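Local coordinates for probable branched-chain amino acid ABC transporter, amino acid binding protein (Thermus thermophilus, PDB 3LKB) that binds valine, and probably delivers branched-chain amino acids to an ABC transporter for uptake, at residues E32-W37 with I265-E270. The protein carries 2 engineered substitutions. Sequence-based numbering, arbitrary orientation.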
ATOM      1  N   GLU A  32       8.144   2.013  12.392  1.00 12.42           N
ATOM      2  CA  GLU A  32       7.276   1.508  13.422  1.00 13.65           C
ATOM      3  C   GLU A  32       7.955   0.339  14.112  1.00 13.15           C
ATOM      4  O   GLU A  32       7.961   0.271  15.327  1.00 13.08           O
ATOM      5  CB  GLU A  32       5.952   1.059  12.839  1.00 13.90           C
ATOM      6  CG  GLU A  32       4.980   0.656  13.918  1.00 20.82           C
ATOM      7  CD  GLU A  32       3.549   0.476  13.412  1.00 30.65           C
ATOM      8  OE1 GLU A  32       3.078   1.282  12.553  1.00 32.57           O
ATOM      9  OE2 GLU A  32       2.897  -0.482  13.899  1.00 34.89           O
ATOM     10  N   ASP A  33       8.545  -0.563  13.325  1.00 13.26           N
ATOM     11  CA  ASP A  33       9.215  -1.739  13.885  1.00 13.14           C
ATOM     12  C   ASP A  33      10.417  -1.433  14.792  1.00 12.61           C
ATOM     13  O   ASP A  33      10.544  -2.005  15.883  1.00 11.60           O
ATOM     14  CB  ASP A  33       9.600  -2.739  12.779  1.00 12.72           C
ATOM     15  CG  ASP A  33       8.379  -3.404  12.197  1.00 13.77           C
ATOM     16  OD1 ASP A  33       7.301  -3.141  12.769  1.00 13.40           O
ATOM     17  OD2 ASP A  33       8.468  -4.136  11.183  1.00 13.20           O
ATOM     18  N   TYR A  34      11.250  -0.547  14.319  1.00 12.52           N
ATOM     19  CA  TYR A  34      12.442  -0.185  15.058  1.00 14.19           C
ATOM     20  C   TYR A  34      12.074   0.478  16.382  1.00 16.03           C
ATOM     21  O   TYR A  34      12.675   0.205  17.429  1.00 16.24           O
ATOM     22  CB  TYR A  34      13.274   0.762  14.218  1.00 13.38           C
ATOM     23  CG  TYR A  34      14.637   0.872  14.816  1.00 11.57           C
ATOM     24  CD1 TYR A  34      15.525  -0.143  14.611  1.00 12.08           C
ATOM     25  CD2 TYR A  34      14.950   1.977  15.583  1.00 11.88           C
ATOM     26  CE1 TYR A  34      16.765  -0.094  15.186  1.00 12.66           C
ATOM     27  CE2 TYR A  34      16.190   2.029  16.175  1.00 13.09           C
ATOM     28  CZ  TYR A  34      17.076   1.000  15.976  1.00 12.90           C
ATOM     29  OH  TYR A  34      18.296   1.047  16.584  1.00  9.62           O
ATOM     30  N   CYS A  35      11.075   1.368  16.306  1.00 18.52           N
ATOM     31  CA  CYS A  35      10.616   2.067  17.480  1.00 21.62           C
ATOM     32  C   CYS A  35      10.072   1.075  18.499  1.00 21.21           C
ATOM     33  O   CYS A  35      10.238   1.249  19.717  1.00 21.28           O
ATOM     34  CB  CYS A  35       9.547   3.078  17.114  1.00 20.00           C
ATOM     35  SG  CYS A  35       9.093   4.214  18.462  1.00 20.00           S
ATOM     36  N   LYS A  36       9.445   0.020  17.957  1.00 21.11           N
ATOM     37  CA  LYS A  36       8.875  -1.070  18.739  1.00 21.44           C
ATOM     38  C   LYS A  36       9.984  -1.835  19.427  1.00 20.25           C
ATOM     39  O   LYS A  36       9.920  -2.145  20.615  1.00 19.43           O
ATOM     40  CB  LYS A  36       8.121  -2.012  17.810  1.00 22.49           C
ATOM     41  CG  LYS A  36       6.954  -2.720  18.474  1.00 27.39           C
ATOM     42  CD  LYS A  36       5.670  -2.573  17.674  1.00 30.94           C
ATOM     43  CE  LYS A  36       5.094  -1.175  17.814  1.00 36.95           C
ATOM     44  NZ  LYS A  36       3.795  -1.041  17.086  1.00 40.11           N
ATOM     45  N   TRP A  37      11.032  -2.167  18.638  1.00 18.51           N
ATOM     46  CA  TRP A  37      12.259  -2.791  19.136  1.00 19.14           C
ATOM     47  C   TRP A  37      13.026  -1.919  20.164  1.00 18.94           C
ATOM     48  O   TRP A  37      13.514  -2.428  21.146  1.00 18.33           O
ATOM     49  CB  TRP A  37      13.175  -3.199  17.969  1.00 19.45           C
ATOM     50  CG  TRP A  37      14.280  -4.166  18.313  1.00 21.03           C
ATOM     51  CD1 TRP A  37      14.170  -5.537  18.453  1.00 25.74           C
ATOM     52  CD2 TRP A  37      15.661  -3.865  18.480  1.00 23.22           C
ATOM     53  NE1 TRP A  37      15.408  -6.100  18.716  1.00 27.15           N
ATOM     54  CE2 TRP A  37      16.335  -5.089  18.749  1.00 25.15           C
ATOM     55  CE3 TRP A  37      16.401  -2.683  18.447  1.00 26.95           C
ATOM     56  CZ2 TRP A  37      17.710  -5.151  19.010  1.00 28.60           C
ATOM     57  CZ3 TRP A  37      17.802  -2.745  18.694  1.00 29.34           C
ATOM     58  CH2 TRP A  37      18.435  -3.972  18.975  1.00 28.93           C
ATOM     59  N   ILE A 265      22.043  -5.203   8.764  1.00 13.44           N
ATOM     60  CA  ILE A 265      21.255  -6.118   7.918  1.00 13.60           C
ATOM     61  C   ILE A 265      20.741  -7.313   8.739  1.00 13.76           C
ATOM     62  O   ILE A 265      19.581  -7.688   8.640  1.00 13.99           O
ATOM     63  CB  ILE A 265      22.016  -6.614   6.673  1.00 13.61           C
ATOM     64  CG1 ILE A 265      22.532  -5.435   5.842  1.00 13.78           C
ATOM     65  CG2 ILE A 265      21.118  -7.481   5.838  1.00 12.91           C
ATOM     66  CD1 ILE A 265      21.437  -4.449   5.339  1.00 12.72           C
ATOM     67  N   ARG A 266      21.597  -7.872   9.577  1.00 13.52           N
ATOM     68  CA  ARG A 266      21.196  -8.964  10.456  1.00 14.10           C
ATOM     69  C   ARG A 266      20.021  -8.533  11.349  1.00 13.33           C
ATOM     70  O   ARG A 266      19.011  -9.226  11.445  1.00 12.85           O
ATOM     71  CB  ARG A 266      22.419  -9.388  11.293  1.00 15.08           C
ATOM     72  CG  ARG A 266      22.728 -10.889  11.328  1.00 16.74           C
ATOM     73  CD  ARG A 266      24.184 -11.226  11.073  1.00 17.24           C
ATOM     74  NE  ARG A 266      25.151 -10.600  11.994  1.00 17.50           N
ATOM     75  CZ  ARG A 266      26.349 -10.167  11.585  1.00 16.19           C
ATOM     76  NH1 ARG A 266      26.678 -10.292  10.307  1.00 16.95           N
ATOM     77  NH2 ARG A 266      27.209  -9.598  12.412  1.00 15.84           N
ATOM     78  N   LEU A 267      20.147  -7.356  11.955  1.00 12.82           N
ATOM     79  CA  LEU A 267      19.109  -6.798  12.818  1.00 12.91           C
ATOM     80  C   LEU A 267      17.799  -6.524  12.079  1.00 13.09           C
ATOM     81  O   LEU A 267      16.711  -6.815  12.588  1.00 13.17           O
ATOM     82  CB  LEU A 267      19.627  -5.521  13.507  1.00 12.63           C
ATOM     83  CG  LEU A 267      18.681  -4.872  14.514  1.00 14.86           C
ATOM     84  CD1 LEU A 267      18.604  -5.840  15.690  1.00 12.94           C
ATOM     85  CD2 LEU A 267      19.146  -3.441  14.960  1.00 13.94           C
ATOM     86  N   GLN A 268      17.887  -5.958  10.876  1.00 13.02           N
ATOM     87  CA  GLN A 268      16.680  -5.734  10.082  1.00 13.09           C
ATOM     88  C   GLN A 268      15.883  -7.044   9.942  1.00 12.94           C
ATOM     89  O   GLN A 268      14.664  -7.038  10.143  1.00 12.57           O
ATOM     90  CB  GLN A 268      17.049  -5.057   8.735  1.00 14.08           C
ATOM     91  CG  GLN A 268      16.472  -5.644   7.443  1.00 14.25           C
ATOM     92  CD  GLN A 268      16.746  -4.778   6.214  1.00 17.74           C
ATOM     93  OE1 GLN A 268      16.151  -4.984   5.154  1.00 20.50           O
ATOM     94  NE2 GLN A 268      17.649  -3.822   6.344  1.00 16.61           N
ATOM     95  N   LYS A 269      16.594  -8.143   9.655  1.00 12.33           N
ATOM     96  CA  LYS A 269      16.037  -9.487   9.476  1.00 13.39           C
ATOM     97  C   LYS A 269      15.376  -9.999  10.756  1.00 13.90           C
ATOM     98  O   LYS A 269      14.193 -10.397  10.766  1.00 14.49           O
ATOM     99  CB  LYS A 269      17.154 -10.459   9.048  1.00 13.53           C
ATOM    100  CG  LYS A 269      17.334 -10.755   7.540  1.00 12.85           C
ATOM    101  CD  LYS A 269      17.053  -9.563   6.661  1.00 19.07           C
ATOM    102  CE  LYS A 269      18.109  -9.371   5.529  1.00 24.20           C
ATOM    103  NZ  LYS A 269      18.942 -10.584   5.091  1.00 25.12           N
ATOM    104  N   GLU A 270      16.125  -9.907  11.848  1.00 14.02           N
ATOM    105  CA  GLU A 270      15.664 -10.277  13.164  1.00 14.53           C
ATOM    106  C   GLU A 270      14.407  -9.498  13.553  1.00 14.20           C
ATOM    107  O   GLU A 270      13.410 -10.095  13.973  1.00 13.46           O
ATOM    108  CB  GLU A 270      16.781 -10.059  14.202  1.00 14.87           C
ATOM    109  CG  GLU A 270      16.317 -10.247  15.662  1.00 19.22           C
ATOM    110  CD  GLU A 270      17.426 -10.106  16.759  1.00 25.03           C
ATOM    111  OE1 GLU A 270      18.613  -9.779  16.487  1.00 25.99           O
ATOM    112  OE2 GLU A 270      17.064 -10.316  17.946  1.00 29.66           O
TER
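L267, on helix 263-274, lays its two methyl groups against the rings of W37 and Y34 on helix 21-41, joining two helices of the bilobal periplasmic binding protein fold at the surface of one lobe. Between 32-37 and 265-270 the contact is apolar. Its main element is a CH-pi interaction: CD1 of L267 sits over one face of the W37 indole, 3.9 Å from the centroid of the six-membered ring and 27° off its normal. It is displaced toward the rim, and its nearest ring atom is CZ2 of W37, at 3.5 Å. Tryptophan suits a partly exposed position like this, because its broad ring can cover a leucine branch at the margin of the helix pair. W37 carries its CG opposite the backbone N (chi1 -164°), and with CB already directed at the other helix this extends the indole across the gap. Replacing the indole by an alanine's methyl would probably leave CD1 of L267 without its aromatic cover and CD2 without CZ3 beside it, opening a gap.

Ordinary van der Waals contact completes the join. Y34 is buried, and its side chain also touches M291, A294 and A295 of helix 285-308, so the tyrosine links three helices. Alongside, OD2 of D33 takes a salt bridge with R277 and a hydrogen bond with Y287 OH. Leucine fits because its forked end serves both rings: while CD1 lies over the six-membered ring, CD2 of L267 lies 4.0 Å from CZ3 of W37 and meets the edge of the Y34 ring near its plane, 4.1 Å from CE1 of Y34.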